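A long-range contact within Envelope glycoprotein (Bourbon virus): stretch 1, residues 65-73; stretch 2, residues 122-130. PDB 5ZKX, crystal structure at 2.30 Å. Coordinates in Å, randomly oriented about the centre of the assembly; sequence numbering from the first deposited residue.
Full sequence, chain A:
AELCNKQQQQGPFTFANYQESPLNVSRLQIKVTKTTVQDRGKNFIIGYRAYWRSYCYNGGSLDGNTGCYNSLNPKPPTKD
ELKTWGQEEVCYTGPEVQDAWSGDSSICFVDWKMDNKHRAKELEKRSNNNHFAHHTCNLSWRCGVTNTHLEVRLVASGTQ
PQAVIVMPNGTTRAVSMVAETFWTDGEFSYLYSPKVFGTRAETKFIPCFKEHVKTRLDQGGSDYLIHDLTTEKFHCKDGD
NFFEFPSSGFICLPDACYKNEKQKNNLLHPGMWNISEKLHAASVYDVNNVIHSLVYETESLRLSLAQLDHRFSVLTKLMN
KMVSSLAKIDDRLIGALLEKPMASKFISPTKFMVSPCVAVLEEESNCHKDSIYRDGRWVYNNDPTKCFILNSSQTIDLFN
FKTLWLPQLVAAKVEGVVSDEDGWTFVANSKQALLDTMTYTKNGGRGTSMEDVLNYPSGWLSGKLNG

Stretch 1 (65-73) NTGCYNSLN
Stretch 2 (122-130) ELEKRSNNN

No hydrogen bond and no salt bridge crosses between these two stretches, although one of them is a strand and the other runs almost exactly antiparallel to it. The two backbones lie too far apart to pair: the CA of Cys68 is 7.4 Å from the CA of Asn129, and at the other end the CA of Leu72 is 9.4 Å from the CA of Lys125. What joins them is packing, mostly of side chains, with the backbone of Gly67 also covered, a modest contact that buries 236 Å² over both sides, between residues at least 51 positions apart in sequence.

Stretch 1 should be built as a loop at Asn65 and Thr66 (phi/psi -85/5 and -77/125) leading into a strand from Gly67 to Asn73. Gly67 sits at 150/-176, where a CB would be jammed against the carbonyl O of Thr66; the backbone itself calls for glycine. Cys68 to Asn73 then keep extended angles, with phi between -156 and -102 and psi between 104 and 146. Stretch 2 is also largely extended, from Glu122 at -108/143 to Asn128 at -163/143, with Lys125 at -89/80 and a change of course at Asn129 (-135/49). Directions measured from CA 66 to 72 and from CA 123 to 129 differ by 174°.

A loose alternation sets the pattern. In the strand, Cys68 and Asn70 point toward the other stretch, while Tyr69 and Ser71 stay out of reach. Across from them, Leu123, Ser127 and Asn129 point toward the strand and Asn128 points away; Lys125, though its CA is in register with Leu72, is out of reach and breaks the pattern.

The most covered residues are Cys68 and Asn129. Cys68, chi1 -73° (m), places its SG 3.8 Å from the OG of Ser127 and 4.1 Å from the CB of Asn129, so the sulfur packs against both residues; it is also covalently bonded elsewhere in the structure. Ser127, chi1 168° (t), sets its OG beside the sulfur, and that OG is hydrogen-bonded elsewhere. Asn129, chi1 -165° (t) and chi2 30°, extends along the start of the strand: its ND2 lies 4.1 Å from the O of Gly67 and 4.4 Å from the CG2 of Thr66. These are packing distances, and the ND2 finds its hydrogen bond elsewhere. Asn70, chi1 -55° (m), adds a small area of cover near Ser127.

At the far end the contact becomes purely apolar. Leu72 leaves the backbone sideways, but chi1 -101°, between wells, and chi2 177° (t) bring its end nearer, so that its CD2 meets the CD2 of Leu123 at 3.8 Å. Leu123, buried, answers with chi1 67° (p) and chi2 87° (p). Two branched side chains can thus span a gap where the backbones are wide apart.

Some polar groups are settled within a stretch: Ser71 OG donates to Asn73 OD1 at 2.6 Å, and Asn128 ND2 to Asn130 OD1 at 2.7 Å; others, such as Thr66 OG1, bond elsewhere in the structure. The rule is sulfur, hydroxyl and amide packing at one end, leucine against leucine at the other.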

ATOM      1  N   ASN A  65       7.479  48.805 -34.239  1.00 35.17           N
ATOM      2  CA  ASN A  65       7.870  48.543 -32.861  1.00 32.41           C
ATOM      3  C   ASN A  65       6.697  48.580 -31.892  1.00 32.90           C
ATOM      4  O   ASN A  65       6.911  48.466 -30.681  1.00 35.78           O
ATOM      5  CB  ASN A  65       8.936  49.548 -32.419  1.00 31.85           C
ATOM      6  CG  ASN A  65      10.144  49.546 -33.327  1.00 39.15           C
ATOM      7  OD1 ASN A  65      10.394  48.575 -34.042  1.00 40.36           O
ATOM      8  ND2 ASN A  65      10.904  50.634 -33.304  1.00 42.34           N
ATOM      9  N   THR A  66       5.474  48.735 -32.386  1.00 30.70           N
ATOM     10  CA  THR A  66       4.302  48.732 -31.521  1.00 32.62           C
ATOM     11  C   THR A  66       3.974  47.299 -31.112  1.00 33.64           C
ATOM     12  O   THR A  66       3.794  46.424 -31.967  1.00 28.56           O
ATOM     13  CB  THR A  66       3.113  49.378 -32.225  1.00 26.83           C
ATOM     14  OG1 THR A  66       3.470  50.700 -32.645  1.00 31.48           O
ATOM     15  CG2 THR A  66       1.929  49.455 -31.281  1.00 22.48           C
ATOM     16  N   GLY A  67       3.893  47.065 -29.816  1.00 32.73           N
ATOM     17  CA  GLY A  67       3.634  45.737 -29.300  1.00 31.97           C
ATOM     18  C   GLY A  67       4.285  45.563 -27.944  1.00 34.25           C
ATOM     19  O   GLY A  67       4.868  46.486 -27.380  1.00 29.65           O
ATOM     20  N   CYS A  68       4.175  44.340 -27.433  1.00 39.04           N
ATOM     21  CA  CYS A  68       4.654  43.995 -26.103  1.00 29.70           C
ATOM     22  C   CYS A  68       5.725  42.922 -26.191  1.00 28.96           C
ATOM     23  O   CYS A  68       5.604  41.966 -26.965  1.00 31.18           O
ATOM     24  CB  CYS A  68       3.513  43.503 -25.213  1.00 25.26           C
ATOM     25  SG  CYS A  68       2.391  44.797 -24.667  1.00 34.70           S
ATOM     26  N   TYR A  69       6.767  43.086 -25.392  1.00 37.39           N
ATOM     27  CA  TYR A  69       7.802  42.076 -25.218  1.00 40.90           C
ATOM     28  C   TYR A  69       7.668  41.571 -23.784  1.00 37.53           C
ATOM     29  O   TYR A  69       8.063  42.255 -22.834  1.00 37.63           O
ATOM     30  CB  TYR A  69       9.188  42.651 -25.505  1.00 46.33           C
ATOM     31  CG  TYR A  69       9.515  42.804 -26.980  1.00 54.30           C
ATOM     32  CD1 TYR A  69      10.778  42.482 -27.466  1.00 68.02           C
ATOM     33  CD2 TYR A  69       8.568  43.275 -27.884  1.00 55.44           C
ATOM     34  CE1 TYR A  69      11.087  42.619 -28.812  1.00 73.41           C
ATOM     35  CE2 TYR A  69       8.866  43.415 -29.230  1.00 60.55           C
ATOM     36  CZ  TYR A  69      10.127  43.086 -29.689  1.00 71.20           C
ATOM     37  OH  TYR A  69      10.435  43.222 -31.028  1.00 60.92           O
ATOM     38  N   ASN A  70       7.093  40.382 -23.629  1.00 22.49           N
ATOM     39  CA  ASN A  70       6.818  39.793 -22.328  1.00 22.04           C
ATOM     40  C   ASN A  70       7.660  38.540 -22.132  1.00 23.06           C
ATOM     41  O   ASN A  70       7.929  37.800 -23.084  1.00 19.86           O
ATOM     42  CB  ASN A  70       5.334  39.433 -22.179  1.00 21.11           C
ATOM     43  CG  ASN A  70       4.411  40.610 -22.438  1.00 19.92           C
ATOM     44  OD1 ASN A  70       4.826  41.765 -22.398  1.00 21.17           O
ATOM     45  ND2 ASN A  70       3.143  40.314 -22.701  1.00 24.53           N
ATOM     46  N   SER A  71       8.061  38.298 -20.885  1.00 30.09           N
ATOM     47  CA  SER A  71       8.885  37.139 -20.578  1.00 30.62           C
ATOM     48  C   SER A  71       8.710  36.745 -19.117  1.00 31.09           C
ATOM     49  O   SER A  71       8.543  37.607 -18.250  1.00 34.32           O
ATOM     50  CB  SER A  71      10.362  37.421 -20.874  1.00 33.25           C
ATOM     51  OG  SER A  71      10.831  38.511 -20.100  1.00 37.94           O
ATOM     52  N   LEU A  72       8.742  35.437 -18.865  1.00 23.93           N
ATOM     53  CA  LEU A  72       8.859  34.879 -17.520  1.00 17.72           C
ATOM     54  C   LEU A  72      10.309  34.449 -17.340  1.00 21.12           C
ATOM     55  O   LEU A  72      10.768  33.513 -18.001  1.00 19.99           O
ATOM     56  CB  LEU A  72       7.919  33.692 -17.328  1.00 20.33           C
ATOM     57  CG  LEU A  72       6.598  33.856 -16.579  1.00 23.41           C
ATOM     58  CD1 LEU A  72       5.851  32.534 -16.614  1.00 22.60           C
ATOM     59  CD2 LEU A  72       6.824  34.309 -15.145  1.00 19.90           C
ATOM     60  N   ASN A  73      11.031  35.134 -16.458  1.00 31.62           N
ATOM     61  CA  ASN A  73      12.457  34.884 -16.313  1.00 28.86           C
ATOM     62  C   ASN A  73      12.766  34.309 -14.942  1.00 30.18           C
ATOM     63  O   ASN A  73      12.383  34.899 -13.923  1.00 27.32           O
ATOM     64  CB  ASN A  73      13.257  36.172 -16.528  1.00 30.10           C
ATOM     65  CG  ASN A  73      13.016  36.786 -17.891  1.00 26.29           C
ATOM     66  OD1 ASN A  73      12.212  37.705 -18.034  1.00 28.16           O
ATOM     67  ND2 ASN A  73      13.712  36.280 -18.901  1.00 32.90           N
ATOM     68  N   GLU A 122       3.608  35.786  -4.664  1.00 23.18           N
ATOM     69  CA  GLU A 122       3.229  35.310  -5.985  1.00 23.45           C
ATOM     70  C   GLU A 122       3.140  36.493  -6.939  1.00 24.76           C
ATOM     71  O   GLU A 122       2.705  37.581  -6.552  1.00 25.83           O
ATOM     72  CB  GLU A 122       1.891  34.566  -5.947  1.00 24.77           C
ATOM     73  CG  GLU A 122       1.580  33.804  -7.223  1.00 17.71           C
ATOM     74  CD  GLU A 122       2.718  32.892  -7.640  1.00 24.96           C
ATOM     75  OE1 GLU A 122       3.049  31.962  -6.875  1.00 30.74           O
ATOM     76  OE2 GLU A 122       3.291  33.110  -8.726  1.00 23.70           O
ATOM     77  N   LEU A 123       3.558  36.280  -8.184  1.00 23.92           N
ATOM     78  CA  LEU A 123       3.557  37.365  -9.149  1.00 24.19           C
ATOM     79  C   LEU A 123       2.170  37.548  -9.750  1.00 24.78           C
ATOM     80  O   LEU A 123       1.322  36.651  -9.715  1.00 23.71           O
ATOM     81  CB  LEU A 123       4.591  37.117 -10.252  1.00 23.75           C
ATOM     82  CG  LEU A 123       4.417  35.968 -11.250  1.00 21.10           C
ATOM     83  CD1 LEU A 123       3.576  36.376 -12.445  1.00 21.37           C
ATOM     84  CD2 LEU A 123       5.778  35.498 -11.719  1.00 16.96           C
ATOM     85  N   GLU A 124       1.942  38.735 -10.304  1.00 30.25           N
ATOM     86  CA  GLU A 124       0.732  39.033 -11.056  1.00 29.69           C
ATOM     87  C   GLU A 124       1.097  39.243 -12.517  1.00 32.26           C
ATOM     88  O   GLU A 124       2.035  39.983 -12.829  1.00 30.78           O
ATOM     89  CB  GLU A 124       0.015  40.265 -10.506  1.00 36.68           C
ATOM     90  CG  GLU A 124      -1.319  40.538 -11.192  1.00 38.55           C
ATOM     91  CD  GLU A 124      -2.111  41.637 -10.518  1.00 43.24           C
ATOM     92  OE1 GLU A 124      -3.320  41.437 -10.272  1.00 49.55           O
ATOM     93  OE2 GLU A 124      -1.528  42.702 -10.233  1.00 48.32           O
ATOM     94  N   LYS A 125       0.357  38.584 -13.408  1.00 26.25           N
ATOM     95  CA  LYS A 125       0.621  38.643 -14.844  1.00 24.76           C
ATOM     96  C   LYS A 125      -0.160  39.812 -15.436  1.00 26.92           C
ATOM     97  O   LYS A 125      -1.228  39.654 -16.031  1.00 28.34           O
ATOM     98  CB  LYS A 125       0.250  37.319 -15.500  1.00 24.75           C
ATOM     99  CG  LYS A 125       0.560  37.232 -16.981  1.00 24.93           C
ATOM    100  CD  LYS A 125      -0.261  36.136 -17.625  1.00 20.58           C
ATOM    101  CE  LYS A 125       0.088  35.968 -19.088  1.00 21.52           C
ATOM    102  NZ  LYS A 125      -0.766  34.925 -19.724  1.00 25.85           N
ATOM    103  N   ARG A 126       0.393  41.014 -15.272  1.00 25.14           N
ATOM    104  CA  ARG A 126      -0.270  42.243 -15.683  1.00 24.25           C
ATOM    105  C   ARG A 126       0.524  42.942 -16.778  1.00 21.81           C
ATOM    106  O   ARG A 126       1.757  42.921 -16.780  1.00 21.51           O
ATOM    107  CB  ARG A 126      -0.468  43.195 -14.502  1.00 20.48           C
ATOM    108  CG  ARG A 126       0.814  43.597 -13.832  1.00 27.25           C
ATOM    109  CD  ARG A 126       0.636  44.827 -12.968  1.00 25.10           C
ATOM    110  NE  ARG A 126       1.916  45.234 -12.401  1.00 27.70           N
ATOM    111  CZ  ARG A 126       2.403  44.776 -11.253  1.00 26.44           C
ATOM    112  NH1 ARG A 126       1.714  43.898 -10.536  1.00 24.36           N
ATOM    113  NH2 ARG A 126       3.581  45.201 -10.820  1.00 28.97           N
ATOM    114  N   SER A 127      -0.200  43.561 -17.710  1.00 23.35           N
ATOM    115  CA  SER A 127       0.397  44.250 -18.843  1.00 21.95           C
ATOM    116  C   SER A 127      -0.551  45.343 -19.307  1.00 21.98           C
ATOM    117  O   SER A 127      -1.767  45.246 -19.123  1.00 26.87           O
ATOM    118  CB  SER A 127       0.698  43.280 -19.993  1.00 20.26           C
ATOM    119  OG  SER A 127       1.018  43.976 -21.186  1.00 20.37           O
ATOM    120  N   ASN A 128       0.018  46.389 -19.902  1.00 27.28           N
ATOM    121  CA  ASN A 128      -0.775  47.455 -20.495  1.00 25.61           C
ATOM    122  C   ASN A 128       0.111  48.260 -21.436  1.00 29.34           C
ATOM    123  O   ASN A 128       1.297  48.455 -21.164  1.00 28.03           O
ATOM    124  CB  ASN A 128      -1.399  48.363 -19.427  1.00 25.34           C
ATOM    125  CG  ASN A 128      -0.373  49.176 -18.676  1.00 30.99           C
ATOM    126  OD1 ASN A 128       0.402  48.644 -17.881  1.00 39.92           O
ATOM    127  ND2 ASN A 128      -0.368  50.480 -18.914  1.00 36.85           N
ATOM    128  N   ASN A 129      -0.474  48.707 -22.545  1.00 31.75           N
ATOM    129  CA  ASN A 129       0.249  49.422 -23.594  1.00 30.72           C
ATOM    130  C   ASN A 129      -0.557  50.637 -24.052  1.00 32.95           C
ATOM    131  O   ASN A 129      -0.768  50.865 -25.244  1.00 29.24           O
ATOM    132  CB  ASN A 129       0.554  48.483 -24.759  1.00 26.46           C
ATOM    133  CG  ASN A 129       1.587  49.045 -25.706  1.00 26.88           C
ATOM    134  OD1 ASN A 129       2.471  49.798 -25.303  1.00 28.68           O
ATOM    135  ND2 ASN A 129       1.483  48.680 -26.975  1.00 31.42           N
ATOM    136  N   ASN A 130      -1.030  51.436 -23.093  1.00 24.62           N
ATOM    137  CA  ASN A 130      -1.993  52.497 -23.360  1.00 28.66           C
ATOM    138  C   ASN A 130      -1.387  53.895 -23.246  1.00 30.03           C
ATOM    139  O   ASN A 130      -2.093  54.856 -22.926  1.00 26.63           O
ATOM    140  CB  ASN A 130      -3.185  52.370 -22.413  1.00 28.20           C
ATOM    141  CG  ASN A 130      -2.789  52.547 -20.963  1.00 25.93           C
ATOM    142  OD1 ASN A 130      -1.716  52.111 -20.547  1.00 27.35           O
ATOM    143  ND2 ASN A 130      -3.647  53.196 -20.187  1.00 21.73           N
TER